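Local coordinates for protein natural cytotoxicity triggering receptor 2 (Homo sapiens, PDB 1HKF) that triggers cytotoxicity as an activating receptor of natural killer cells and may raise their efficiency in tumour cell lysis, represented here by its extracellular immunoglobulin V-type domain, at residues L91-R102 / K113-V121; S39-C47 / R57-R65. One frame throughout, in Å; residues are numbered along the deposited sequence.

Contact 1: L91-R102 / K113-V121; sequences LREEDSGHYWCR and KSVRFYLVV
R116 lays its guanidinium flat on the imidazole of H98, centres 3.6 Å apart and planes only 4° from parallel, in the hairpin of strands 97-104 and 111-121, the F and G strands of a V-type immunoglobulin domain. Its chain reaches that ring fully extended, with CG anti to the backbone N (chi1 -162°), and on the way crosses W100: R116 CB sits 3.6 Å from the centroid of the six-membered indole ring, squarely over the face, while CG lies above the CE2-CZ2 side. On the opposite face of H98 the edge of Y118 comes down with its CD1 over the ring centre, an edge-to-face pair. E49, outside the hairpin, takes the salt bridge from R116 NE and the indole N-H of W100, fixing both groups.

On the inward side L119 packs its CB at 3.8 Å from Y99 CE1 and sends CD2 to 3.6 Å from D95 O, meeting L91 CD2 as well. The same carbonyl receives Y99 OH in its plane on a lone pair, 2.6 Å from OH to O; this is the tyrosine corner of immunoglobulin domains. V121 ends the seam. Its CG1 lies against L91 CB and 3.6 Å from R92 O, and its backbone N gives a nearly straight bond of 2.6 Å to S96 OG, at 173°. On this same inward side C101 SG, disulfide-bonded to C32, meets the edge of the F117 ring.

The two faces thus differ in chemistry: apolar packing inside, with the tyrosine hydroxyl satisfied by a main-chain carbonyl, and outside a cationic and aromatic pile, where the guanidinium would probably disfavour protonation of H98, an effect E49 may partly offset.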
loop_
_atom_site.group_PDB
_atom_site.type_symbol
_atom_site.label_atom_id
_atom_site.label_comp_id
_atom_site.label_asym_id
_atom_site.label_seq_id
_atom_site.Cartn_x
_atom_site.Cartn_y
_atom_site.Cartn_z
ATOM N N LEU A 91 -2.072 10.041 -2.162
ATOM C CA LEU A 91 -2.764 9.982 -3.454
ATOM C C LEU A 91 -3.797 11.105 -3.605
ATOM O O LEU A 91 -4.474 11.465 -2.640
ATOM C CB LEU A 91 -3.468 8.625 -3.647
ATOM C CG LEU A 91 -2.488 7.432 -3.671
ATOM C CD1 LEU A 91 -3.195 6.061 -3.536
ATOM C CD2 LEU A 91 -1.656 7.554 -4.957
ATOM N N ARG A 92 -3.861 11.638 -4.829
ATOM C CA ARG A 92 -4.810 12.642 -5.272
ATOM C C ARG A 92 -5.542 12.062 -6.490
ATOM O O ARG A 92 -5.005 11.200 -7.235
ATOM C CB ARG A 92 -4.120 13.938 -5.713
ATOM C CG ARG A 92 -3.647 14.734 -4.559
ATOM C CD ARG A 92 -2.265 14.264 -4.176
ATOM N NE ARG A 92 -1.299 14.854 -5.082
ATOM C CZ ARG A 92 -0.299 15.612 -4.671
ATOM N NH1 ARG A 92 -0.148 15.844 -3.368
ATOM N NH2 ARG A 92 0.514 16.155 -5.566
ATOM N N GLU A 93 -6.737 12.578 -6.723
ATOM C CA GLU A 93 -7.579 12.163 -7.835
ATOM C C GLU A 93 -6.810 12.155 -9.167
ATOM O O GLU A 93 -6.992 11.236 -9.978
ATOM C CB GLU A 93 -8.782 13.109 -7.915
ATOM C CG GLU A 93 -9.830 12.789 -8.998
ATOM C CD GLU A 93 -10.846 13.944 -9.198
ATOM O OE1 GLU A 93 -10.760 14.686 -10.233
ATOM O OE2 GLU A 93 -11.707 14.100 -8.307
ATOM N N GLU A 94 -5.952 13.162 -9.352
ATOM C CA GLU A 94 -5.152 13.361 -10.538
ATOM C C GLU A 94 -4.087 12.313 -10.753
ATOM O O GLU A 94 -3.458 12.296 -11.814
ATOM C CB GLU A 94 -4.444 14.705 -10.508
ATOM C CG GLU A 94 -5.342 15.900 -10.686
ATOM C CD GLU A 94 -6.109 16.247 -9.420
ATOM O OE1 GLU A 94 -5.791 15.660 -8.346
ATOM O OE2 GLU A 94 -7.022 17.123 -9.513
ATOM N N ASP A 95 -3.853 11.474 -9.752
ATOM C CA ASP A 95 -2.879 10.424 -9.919
ATOM C C ASP A 95 -3.501 9.270 -10.700
ATOM O O ASP A 95 -2.801 8.344 -11.119
ATOM C CB ASP A 95 -2.389 9.889 -8.566
ATOM C CG ASP A 95 -1.574 10.909 -7.796
ATOM O OD1 ASP A 95 -0.795 11.689 -8.429
ATOM O OD2 ASP A 95 -1.716 10.897 -6.547
ATOM N N SER A 96 -4.803 9.315 -10.884
ATOM C CA SER A 96 -5.507 8.251 -11.567
ATOM C C SER A 96 -4.956 8.126 -12.959
ATOM O O SER A 96 -4.602 9.122 -13.586
ATOM C CB SER A 96 -7.020 8.546 -11.612
ATOM O OG SER A 96 -7.658 8.157 -10.385
ATOM N N GLY A 97 -4.877 6.902 -13.454
ATOM C CA GLY A 97 -4.325 6.739 -14.793
ATOM C C GLY A 97 -3.573 5.422 -14.946
ATOM O O GLY A 97 -3.623 4.550 -14.049
ATOM N N HIS A 98 -2.903 5.266 -16.092
ATOM C CA HIS A 98 -2.154 4.030 -16.395
ATOM C C HIS A 98 -0.710 4.235 -16.009
ATOM O O HIS A 98 -0.142 5.290 -16.255
ATOM C CB HIS A 98 -2.233 3.707 -17.899
ATOM C CG HIS A 98 -3.507 3.032 -18.302
ATOM N ND1 HIS A 98 -4.506 3.680 -18.991
ATOM C CD2 HIS A 98 -3.977 1.784 -18.048
ATOM C CE1 HIS A 98 -5.539 2.868 -19.140
ATOM N NE2 HIS A 98 -5.248 1.710 -18.574
ATOM N N TYR A 99 -0.123 3.204 -15.430
ATOM C CA TYR A 99 1.266 3.232 -14.980
ATOM C C TYR A 99 1.925 1.911 -15.356
ATOM O O TYR A 99 1.249 0.908 -15.576
ATOM C CB TYR A 99 1.334 3.318 -13.427
ATOM C CG TYR A 99 0.894 4.644 -12.798
ATOM C CD1 TYR A 99 -0.448 4.975 -12.671
ATOM C CD2 TYR A 99 1.834 5.564 -12.383
ATOM C CE1 TYR A 99 -0.848 6.212 -12.146
ATOM C CE2 TYR A 99 1.462 6.822 -11.840
ATOM C CZ TYR A 99 0.111 7.137 -11.729
ATOM O OH TYR A 99 -0.251 8.389 -11.219
ATOM N N TRP A 100 3.246 1.903 -15.359
ATOM C CA TRP A 100 4.012 0.680 -15.606
ATOM C C TRP A 100 5.185 0.654 -14.656
ATOM O O TRP A 100 5.810 1.679 -14.414
ATOM C CB TRP A 100 4.684 0.663 -16.984
ATOM C CG TRP A 100 3.810 0.657 -18.186
ATOM C CD1 TRP A 100 3.170 1.723 -18.730
ATOM C CD2 TRP A 100 3.546 -0.452 -19.025
ATOM N NE1 TRP A 100 2.522 1.342 -19.869
ATOM C CE2 TRP A 100 2.740 0.004 -20.073
ATOM C CE3 TRP A 100 3.924 -1.806 -18.997
ATOM C CZ2 TRP A 100 2.292 -0.844 -21.104
ATOM C CZ3 TRP A 100 3.483 -2.656 -20.019
ATOM C CH2 TRP A 100 2.673 -2.167 -21.056
ATOM N N CYS A 101 5.469 -0.512 -14.111
ATOM C CA CYS A 101 6.690 -0.643 -13.366
ATOM C C CYS A 101 7.580 -1.313 -14.487
ATOM O O CYS A 101 7.136 -2.229 -15.183
ATOM C CB CYS A 101 6.511 -1.523 -12.134
ATOM S SG CYS A 101 6.141 -3.211 -12.563
ATOM N N ARG A 102 8.767 -0.751 -14.734
ATOM C CA ARG A 102 9.667 -1.268 -15.759
ATOM C C ARG A 102 11.040 -1.647 -15.206
ATOM O O ARG A 102 11.491 -1.102 -14.208
ATOM C CB ARG A 102 9.812 -0.254 -16.872
ATOM C CG ARG A 102 8.604 -0.185 -17.746
ATOM C CD ARG A 102 8.696 0.941 -18.751
ATOM N NE ARG A 102 7.598 0.826 -19.697
ATOM C CZ ARG A 102 7.304 1.739 -20.612
ATOM N NH1 ARG A 102 8.028 2.849 -20.707
ATOM N NH2 ARG A 102 6.282 1.533 -21.438
ATOM N N LYS A 113 11.205 -6.517 -18.572
ATOM C CA LYS A 113 9.939 -6.873 -17.951
ATOM C C LYS A 113 9.226 -5.577 -17.628
ATOM O O LYS A 113 9.840 -4.560 -17.289
ATOM C CB LYS A 113 10.147 -7.716 -16.704
ATOM C CG LYS A 113 8.837 -8.140 -15.941
ATOM C CD LYS A 113 9.001 -9.564 -15.429
ATOM C CE LYS A 113 8.230 -9.882 -14.146
ATOM N NZ LYS A 113 6.866 -9.319 -14.179
ATOM N N SER A 114 7.921 -5.593 -17.821
ATOM C CA SER A 114 7.116 -4.428 -17.552
ATOM C C SER A 114 5.706 -4.909 -17.250
ATOM O O SER A 114 5.236 -5.896 -17.848
ATOM C CB SER A 114 7.129 -3.527 -18.748
ATOM O OG SER A 114 6.460 -4.187 -19.784
ATOM N N VAL A 115 5.040 -4.245 -16.297
ATOM C CA VAL A 115 3.672 -4.591 -15.913
ATOM C C VAL A 115 2.878 -3.295 -15.959
ATOM O O VAL A 115 3.319 -2.264 -15.447
ATOM C CB VAL A 115 3.616 -5.215 -14.499
ATOM C CG1 VAL A 115 2.182 -5.627 -14.151
ATOM C CG2 VAL A 115 4.527 -6.452 -14.446
ATOM N N ARG A 116 1.724 -3.348 -16.624
ATOM C CA ARG A 116 0.859 -2.186 -16.759
ATOM C C ARG A 116 -0.216 -2.239 -15.664
ATOM O O ARG A 116 -0.764 -3.328 -15.355
ATOM C CB ARG A 116 0.169 -2.185 -18.120
ATOM C CG ARG A 116 -0.396 -0.849 -18.514
ATOM C CD ARG A 116 -1.351 -0.969 -19.725
ATOM N NE ARG A 116 -1.550 0.347 -20.355
ATOM C CZ ARG A 116 -2.635 0.673 -21.052
ATOM N NH1 ARG A 116 -3.602 -0.227 -21.220
ATOM N NH2 ARG A 116 -2.783 1.909 -21.533
ATOM N N PHE A 117 -0.510 -1.064 -15.096
ATOM C CA PHE A 117 -1.510 -0.963 -14.021
ATOM C C PHE A 117 -2.416 0.189 -14.336
ATOM O O PHE A 117 -1.997 1.118 -15.033
ATOM C CB PHE A 117 -0.859 -0.662 -12.657
ATOM C CG PHE A 117 0.024 -1.764 -12.144
ATOM C CD1 PHE A 117 1.392 -1.787 -12.452
ATOM C CD2 PHE A 117 -0.499 -2.775 -11.375
ATOM C CE1 PHE A 117 2.201 -2.839 -11.978
ATOM C CE2 PHE A 117 0.311 -3.811 -10.915
ATOM C CZ PHE A 117 1.664 -3.836 -11.223
ATOM N N TYR A 118 -3.654 0.103 -13.851
ATOM C CA TYR A 118 -4.594 1.228 -13.974
ATOM C C TYR A 118 -4.918 1.645 -12.502
ATOM O O TYR A 118 -5.475 0.830 -11.704
ATOM C CB TYR A 118 -5.899 0.852 -14.680
ATOM C CG TYR A 118 -6.697 2.107 -15.010
ATOM C CD1 TYR A 118 -6.193 3.048 -15.884
ATOM C CD2 TYR A 118 -7.906 2.377 -14.427
ATOM C CE1 TYR A 118 -6.875 4.228 -16.159
ATOM C CE2 TYR A 118 -8.612 3.572 -14.714
ATOM C CZ TYR A 118 -8.087 4.474 -15.568
ATOM O OH TYR A 118 -8.731 5.649 -15.866
ATOM N N LEU A 119 -4.483 2.850 -12.136
ATOM C CA LEU A 119 -4.728 3.383 -10.776
ATOM C C LEU A 119 -5.960 4.232 -10.802
ATOM O O LEU A 119 -6.069 5.174 -11.603
ATOM C CB LEU A 119 -3.610 4.308 -10.275
ATOM C CG LEU A 119 -3.771 4.931 -8.849
ATOM C CD1 LEU A 119 -3.803 3.850 -7.786
ATOM C CD2 LEU A 119 -2.601 5.830 -8.538
ATOM N N VAL A 120 -6.883 3.883 -9.920
ATOM C CA VAL A 120 -8.101 4.638 -9.774
ATOM C C VAL A 120 -8.112 5.245 -8.377
ATOM O O VAL A 120 -8.087 4.539 -7.368
ATOM C CB VAL A 120 -9.306 3.758 -9.960
ATOM C CG1 VAL A 120 -10.580 4.624 -9.805
ATOM C CG2 VAL A 120 -9.268 3.178 -11.397
ATOM N N VAL A 121 -8.021 6.570 -8.315
ATOM C CA VAL A 121 -8.071 7.198 -7.000
ATOM C C VAL A 121 -9.357 8.006 -6.888
ATOM O O VAL A 121 -9.606 8.866 -7.722
ATOM C CB VAL A 121 -6.871 8.155 -6.760
ATOM C CG1 VAL A 121 -6.990 8.806 -5.325
ATOM C CG2 VAL A 121 -5.538 7.384 -6.886
#

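Contact 2: S39-C47 / R57-R65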
loop_
_atom_site.group_PDB
_atom_site.type_symbol
_atom_site.label_atom_id
_atom_site.label_comp_id
_atom_site.label_asym_id
_atom_site.label_seq_id
_atom_site.Cartn_x
_atom_site.Cartn_y
_atom_site.Cartn_z
ATOM N N SER A 39 25.303 -11.032 -11.173
ATOM C CA SER A 39 25.995 -9.877 -10.617
ATOM C C SER A 39 25.594 -8.614 -11.362
ATOM O O SER A 39 26.087 -7.545 -11.023
ATOM C CB SER A 39 27.498 -10.036 -10.794
ATOM O OG SER A 39 27.874 -9.745 -12.152
ATOM N N LEU A 40 24.751 -8.731 -12.396
ATOM C CA LEU A 40 24.359 -7.556 -13.179
ATOM C C LEU A 40 23.111 -6.819 -12.580
ATOM O O LEU A 40 22.129 -7.475 -12.163
ATOM C CB LEU A 40 24.111 -7.988 -14.625
ATOM C CG LEU A 40 25.371 -7.987 -15.496
ATOM C CD1 LEU A 40 25.038 -8.243 -16.953
ATOM C CD2 LEU A 40 26.013 -6.636 -15.381
ATOM N N TYR A 41 23.145 -5.485 -12.541
ATOM C CA TYR A 41 22.024 -4.751 -11.961
ATOM C C TYR A 41 21.147 -4.018 -12.944
ATOM O O TYR A 41 21.599 -3.155 -13.680
ATOM C CB TYR A 41 22.452 -3.731 -10.889
ATOM C CG TYR A 41 21.237 -3.066 -10.187
ATOM C CD1 TYR A 41 20.847 -1.759 -10.490
ATOM C CD2 TYR A 41 20.476 -3.771 -9.257
ATOM C CE1 TYR A 41 19.731 -1.176 -9.883
ATOM C CE2 TYR A 41 19.355 -3.205 -8.641
ATOM C CZ TYR A 41 19.001 -1.906 -8.965
ATOM O OH TYR A 41 17.935 -1.353 -8.361
ATOM N N GLU A 42 19.863 -4.340 -12.898
ATOM C CA GLU A 42 18.872 -3.709 -13.755
ATOM C C GLU A 42 18.162 -2.543 -13.052
ATOM O O GLU A 42 17.532 -2.725 -11.983
ATOM C CB GLU A 42 17.840 -4.747 -14.179
ATOM C CG GLU A 42 18.388 -5.926 -15.063
ATOM C CD GLU A 42 17.251 -6.864 -15.530
ATOM O OE1 GLU A 42 16.729 -7.693 -14.714
ATOM O OE2 GLU A 42 16.853 -6.750 -16.709
ATOM N N LYS A 43 18.249 -1.350 -13.619
ATOM C CA LYS A 43 17.528 -0.247 -13.016
ATOM C C LYS A 43 16.005 -0.541 -13.006
ATOM O O LYS A 43 15.475 -1.191 -13.919
ATOM C CB LYS A 43 17.822 1.029 -13.766
ATOM C CG LYS A 43 19.273 1.347 -13.601
ATOM C CD LYS A 43 19.636 2.639 -14.258
ATOM C CE LYS A 43 21.102 2.935 -13.920
ATOM N NZ LYS A 43 21.369 4.356 -14.334
ATOM N N LYS A 44 15.312 -0.071 -11.971
ATOM C CA LYS A 44 13.861 -0.318 -11.845
ATOM C C LYS A 44 13.207 1.034 -11.970
ATOM O O LYS A 44 13.745 2.033 -11.454
ATOM C CB LYS A 44 13.594 -0.947 -10.479
ATOM C CG LYS A 44 14.497 -2.189 -10.146
ATOM C CD LYS A 44 14.273 -3.309 -11.167
ATOM C CE LYS A 44 14.882 -4.635 -10.731
ATOM N NZ LYS A 44 16.340 -4.441 -10.343
ATOM N N GLY A 45 12.070 1.119 -12.660
ATOM C CA GLY A 45 11.436 2.430 -12.815
ATOM C C GLY A 45 9.932 2.305 -12.709
ATOM O O GLY A 45 9.372 1.216 -12.883
ATOM N N TRP A 46 9.290 3.425 -12.410
ATOM C CA TRP A 46 7.828 3.519 -12.301
ATOM C C TRP A 46 7.486 4.745 -13.144
ATOM O O TRP A 46 8.076 5.811 -12.964
ATOM C CB TRP A 46 7.400 3.769 -10.850
ATOM C CG TRP A 46 5.870 3.928 -10.599
ATOM C CD1 TRP A 46 5.233 5.055 -10.100
ATOM C CD2 TRP A 46 4.852 2.904 -10.685
ATOM N NE1 TRP A 46 3.902 4.787 -9.861
ATOM C CE2 TRP A 46 3.634 3.483 -10.208
ATOM C CE3 TRP A 46 4.848 1.550 -11.112
ATOM C CZ2 TRP A 46 2.426 2.762 -10.144
ATOM C CZ3 TRP A 46 3.662 0.832 -11.053
ATOM C CH2 TRP A 46 2.444 1.450 -10.560
ATOM N N CYS A 47 6.556 4.606 -14.088
ATOM C CA CYS A 47 6.232 5.770 -14.895
ATOM C C CYS A 47 4.754 5.778 -15.209
ATOM O O CYS A 47 4.088 4.760 -15.151
ATOM C CB CYS A 47 7.062 5.767 -16.192
ATOM S SG CYS A 47 6.724 4.250 -17.113
ATOM N N ARG A 57 8.775 9.080 -16.588
ATOM C CA ARG A 57 9.437 8.488 -15.423
ATOM C C ARG A 57 9.141 9.258 -14.170
ATOM O O ARG A 57 9.385 10.445 -14.126
ATOM C CB ARG A 57 10.946 8.461 -15.613
ATOM C CG ARG A 57 11.691 7.670 -14.540
ATOM C CD ARG A 57 11.403 6.171 -14.676
ATOM N NE ARG A 57 11.925 5.631 -15.941
ATOM C CZ ARG A 57 13.227 5.435 -16.181
ATOM N NH1 ARG A 57 14.137 5.723 -15.250
ATOM N NH2 ARG A 57 13.629 4.949 -17.352
ATOM N N LEU A 58 8.647 8.581 -13.144
ATOM C CA LEU A 58 8.327 9.250 -11.894
ATOM C C LEU A 58 9.414 9.011 -10.841
ATOM O O LEU A 58 9.745 9.897 -10.068
ATOM C CB LEU A 58 6.963 8.764 -11.382
ATOM C CG LEU A 58 5.814 9.111 -12.360
ATOM C CD1 LEU A 58 4.504 8.629 -11.838
ATOM C CD2 LEU A 58 5.753 10.587 -12.542
ATOM N N VAL A 59 9.969 7.812 -10.827
ATOM C CA VAL A 59 10.993 7.471 -9.882
ATOM C C VAL A 59 11.750 6.237 -10.451
ATOM O O VAL A 59 11.154 5.392 -11.144
ATOM C CB VAL A 59 10.358 7.189 -8.500
ATOM C CG1 VAL A 59 9.362 6.073 -8.591
ATOM C CG2 VAL A 59 11.427 6.841 -7.482
ATOM N N THR A 60 13.046 6.157 -10.122
ATOM C CA THR A 60 13.953 5.114 -10.588
ATOM C C THR A 60 14.921 4.644 -9.519
ATOM O O THR A 60 15.448 5.459 -8.775
ATOM C CB THR A 60 14.837 5.649 -11.735
ATOM O OG1 THR A 60 14.009 6.276 -12.717
ATOM C CG2 THR A 60 15.621 4.487 -12.413
ATOM N N SER A 61 15.139 3.334 -9.433
ATOM C CA SER A 61 16.124 2.768 -8.503
ATOM C C SER A 61 17.332 2.468 -9.392
ATOM O O SER A 61 17.229 1.600 -10.276
ATOM C CB SER A 61 15.658 1.450 -7.943
ATOM O OG SER A 61 16.640 0.937 -7.067
ATOM N N SER A 62 18.442 3.176 -9.159
ATOM C CA SER A 62 19.665 3.035 -9.943
ATOM C C SER A 62 20.684 2.079 -9.347
ATOM O O SER A 62 21.579 1.621 -10.046
ATOM C CB SER A 62 20.314 4.420 -10.150
ATOM O OG SER A 62 19.493 5.219 -11.018
ATOM N N LYS A 63 20.562 1.809 -8.046
ATOM C CA LYS A 63 21.454 0.895 -7.350
ATOM C C LYS A 63 20.610 0.081 -6.376
ATOM O O LYS A 63 19.602 0.545 -5.894
ATOM C CB LYS A 63 22.548 1.681 -6.619
ATOM C CG LYS A 63 23.502 2.276 -7.580
ATOM C CD LYS A 63 24.773 2.638 -6.904
ATOM C CE LYS A 63 24.778 4.068 -6.484
ATOM N NZ LYS A 63 26.190 4.464 -6.693
ATOM N N PRO A 64 21.015 -1.157 -6.087
ATOM C CA PRO A 64 20.233 -1.994 -5.171
ATOM C C PRO A 64 20.142 -1.503 -3.721
ATOM O O PRO A 64 21.073 -0.881 -3.220
ATOM C CB PRO A 64 20.904 -3.359 -5.287
ATOM C CG PRO A 64 22.330 -3.026 -5.643
ATOM C CD PRO A 64 22.248 -1.824 -6.561
ATOM N N ARG A 65 18.996 -1.782 -3.073
ATOM C CA ARG A 65 18.755 -1.423 -1.692
ATOM C C ARG A 65 19.129 0.042 -1.417
ATOM O O ARG A 65 19.900 0.345 -0.519
ATOM C CB ARG A 65 19.546 -2.384 -0.824
ATOM C CG ARG A 65 19.096 -3.844 -0.968
ATOM C CD ARG A 65 20.021 -4.787 -0.221
ATOM N NE ARG A 65 21.367 -4.725 -0.799
ATOM C CZ ARG A 65 21.755 -5.424 -1.876
ATOM N NH1 ARG A 65 20.928 -6.280 -2.479
ATOM N NH2 ARG A 65 22.917 -5.145 -2.452
HETATM O O HOH W 1 20.538 6.791 -13.490
#
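Y41 presents the face of its ring to P64 at the open end of the hairpin of strands 43-49 and 54-61, the C and C' strands of the V-type immunoglobulin sheet. P64 CD stands over the ring centre, 3.8 Å from the centroid and 10° off the normal, a CH-pi contact, and P64 CB touches the CE2 side at 3.7 Å. The phenol is swung across to this bend by placing CG anti to the backbone N (chi1 -174°), and the backbone of S62 and K63 passes close to the ring, S62 O nearest CE1. Its hydroxyl is hydrogen-bonded to D77 OD2 of the opposite sheet; Y41 OH also lies 2.9 Å from S61 OG, close enough for a hydrogen bond whose proton is not settled.

Farther along the ladder, strand 54-61 bulges: L58 and V59 both oppose W46 in a classic beta bulge. W46 O receives the N-H of L58 and, weakly, that of V59. Two side chains of one strand therefore meet one large residue, V59 CG1 at W46 CB and L58 CD1 4.0 Å from W46 CD1. The rest of that ring turns into the core, where it packs by Y99 and towards V86 and M88.

On the outer face the fit is between an arm and a bare backbone. G45 has no side chain, and R57 folds over it with CD 4.2 Å from G45 CA, its chain bent at chi2 and chi3. C47 CB presses on R57 CA at 3.7 Å, while C47 SG is bonded to C55 SG, closing this hairpin near its turn. K43 stretches alongside S62, where a water accepts a hydrogen bond from K43 NZ and is also bonded to S62 OG. The folded guanidinium of R57 finally puts NH1 2.6 Å from T60 OG1, which it meets in its own plane.

In the fold
Contacts 1 and 2 are two hairpins of one sheet, and strands 97-104 and 43-49 run side by side between them. The junction is made by main-chain bonds, probably R102 N to G45 O and W100 N to C47 O, and by W46 lying near Y99. Their centres are about 17 Å apart, on opposite sides of the chain's centre and equally near it, and each is partly buried. Contact 1 carries the canonical intersheet disulfide through C101; contact 2, at the sheet's outer strand, has more exposed residues, a water bridge and a disulfide local to its own hairpin. Stacked charge marks the outer side of contact 1, a bulge and folded arm contact 2.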